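Local atomic coordinates of flocculation protein FLO11 (Saccharomyces cerevisiae, PDB entry 4UYT), a protein that mediates homotypic cell-cell adhesion between yeast cells in flocculation and also supports substrate adhesion, invasive growth, pseudohyphae and biofilm formation. Residues 59-62 and 63-66. Numbering follows the deposited sequence. Where two conformers were deposited one is given.
Sequences IDLK and YLWS
The aliphatic chain of Lys62 runs alongside the ring of Tyr63, both pointing the same way. CG of Lys62 sits between the backbone N and the carbonyl carbon (chi1 76°), and the chain, extended beyond it, travels along one ring face toward the phenol end. There CE makes an off-centre CH-pi contact, 4.2 Å from the Tyr63 ring centroid and 29° from the ring normal. From the other side of the ring plane, Ile59 CG2 comes within 3.7 Å of Tyr63 CD2, neither squarely over the face nor at the edge, the side chains crossing at about a right angle. Asp60 brings its backbone N to the ring edge, in plane, and its O to the same edge, 3.3 Å from Tyr63 CD2.

Underneath is one short 3-10 turn: Tyr63 N donates to Asp60 O (3.1 Å) and Leu64 N to Leu61 O (3.0 Å). Asp60 OD2 closes an Asx turn by accepting from Lys62 N at 2.9 Å, on the anti side and 26° out of the carboxylate plane. Leu61 O is gripped twice, since a water also donates to it and to Leu64 O. Leu61 and Leu64 cross at a slant, CD1 of Leu61 3.9 Å from CD2 of Leu64, and Tyr82 touches both.

This turn leads into strand 64-70 of the fibronectin type III-like Flo11 domain. The Tyr63 hydroxyl hydrogen-bonds to Ser136, and Trp139 meets the ring edge-to-face. The buried ring thus lies between Lys62 methylenes and Ile59 CG2, with the Asp60 backbone at its edge and its polar end satisfied, while the exposed lysine contributes mainly hydrocarbon.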
loop_
_atom_site.group_PDB
_atom_site.type_symbol
_atom_site.label_atom_id
_atom_site.label_comp_id
_atom_site.label_asym_id
_atom_site.label_seq_id
_atom_site.Cartn_x
_atom_site.Cartn_y
_atom_site.Cartn_z
ATOM N N ILE A 59 0.314 -14.805 8.886
ATOM C CA ILE A 59 -0.255 -15.777 7.962
ATOM C C ILE A 59 0.872 -16.318 7.094
ATOM O O ILE A 59 1.539 -15.589 6.369
ATOM C CB ILE A 59 -1.370 -15.168 7.096
ATOM C CG1 ILE A 59 -2.484 -14.652 7.995
ATOM C CG2 ILE A 59 -1.874 -16.188 6.079
ATOM C CD1 ILE A 59 -3.610 -13.978 7.236
ATOM N N ASP A 60 1.070 -17.623 7.193
ATOM C CA ASP A 60 2.117 -18.275 6.442
ATOM C C ASP A 60 1.964 -18.072 4.943
ATOM O O ASP A 60 0.850 -18.063 4.411
ATOM C CB ASP A 60 2.132 -19.772 6.734
ATOM C CG ASP A 60 3.398 -20.439 6.233
ATOM O OD1 ASP A 60 4.381 -20.475 7.001
ATOM O OD2 ASP A 60 3.426 -20.909 5.074
ATOM N N LEU A 61 3.096 -17.949 4.256
ATOM C CA LEU A 61 3.097 -17.769 2.807
ATOM C C LEU A 61 2.319 -18.860 2.051
ATOM O O LEU A 61 1.808 -18.616 0.970
ATOM C CB LEU A 61 4.538 -17.693 2.286
ATOM C CG LEU A 61 4.717 -17.322 0.806
ATOM C CD1 LEU A 61 4.168 -15.939 0.496
ATOM C CD2 LEU A 61 6.183 -17.411 0.383
ATOM N N LYS A 62 2.226 -20.061 2.620
ATOM C CA LYS A 62 1.582 -21.162 1.922
ATOM C C LYS A 62 0.115 -20.885 1.617
ATOM O O LYS A 62 -0.445 -21.444 0.664
ATOM C CB LYS A 62 1.718 -22.467 2.711
ATOM C CG LYS A 62 0.803 -22.571 3.916
ATOM C CD LYS A 62 1.177 -23.744 4.798
ATOM C CE LYS A 62 0.175 -23.907 5.920
ATOM N NZ LYS A 62 0.603 -24.984 6.853
ATOM N N TYR A 63 -0.517 -20.021 2.408
ATOM C CA TYR A 63 -1.924 -19.699 2.184
ATOM C C TYR A 63 -2.153 -18.742 1.009
ATOM O O TYR A 63 -3.283 -18.573 0.570
ATOM C CB TYR A 63 -2.525 -19.075 3.440
ATOM C CG TYR A 63 -2.562 -19.966 4.659
ATOM C CD1 TYR A 63 -3.515 -20.973 4.777
ATOM C CD2 TYR A 63 -1.643 -19.811 5.682
ATOM C CE1 TYR A 63 -3.556 -21.791 5.891
ATOM C CE2 TYR A 63 -1.671 -20.628 6.795
ATOM C CZ TYR A 63 -2.633 -21.615 6.893
ATOM O OH TYR A 63 -2.650 -22.420 8.005
ATOM N N LEU A 64 -1.084 -18.101 0.539
ATOM C CA LEU A 64 -1.181 -17.059 -0.481
ATOM C C LEU A 64 -1.147 -17.598 -1.912
ATOM O O LEU A 64 -0.281 -18.387 -2.271
ATOM C CB LEU A 64 -0.042 -16.070 -0.291
ATOM C CG LEU A 64 -0.120 -14.804 -1.151
ATOM C CD1 LEU A 64 -1.261 -13.901 -0.705
ATOM C CD2 LEU A 64 1.195 -14.057 -1.086
ATOM N N TRP A 65 -2.086 -17.134 -2.739
ATOM C CA TRP A 65 -2.078 -17.414 -4.178
ATOM C C TRP A 65 -1.493 -16.230 -4.971
ATOM O O TRP A 65 -0.626 -16.416 -5.821
ATOM C CB TRP A 65 -3.485 -17.786 -4.661
ATOM C CG TRP A 65 -3.569 -18.053 -6.118
ATOM C CD1 TRP A 65 -4.281 -17.342 -7.025
ATOM C CD2 TRP A 65 -2.921 -19.104 -6.848
ATOM N NE1 TRP A 65 -4.124 -17.880 -8.286
ATOM C CE2 TRP A 65 -3.288 -18.960 -8.203
ATOM C CE3 TRP A 65 -2.051 -20.135 -6.496
ATOM C CZ2 TRP A 65 -2.844 -19.835 -9.202
ATOM C CZ3 TRP A 65 -1.611 -21.007 -7.493
ATOM C CH2 TRP A 65 -1.998 -20.835 -8.829
ATOM N N SER A 66 -1.949 -15.020 -4.676
ATOM C CA SER A 66 -1.431 -13.880 -5.398
ATOM C C SER A 66 -1.573 -12.613 -4.581
ATOM O O SER A 66 -2.462 -12.476 -3.728
ATOM C CB SER A 66 -2.148 -13.723 -6.736
ATOM O OG SER A 66 -3.510 -13.369 -6.551
HETATM O O HOH W 1 2.150 -19.573 -1.682
#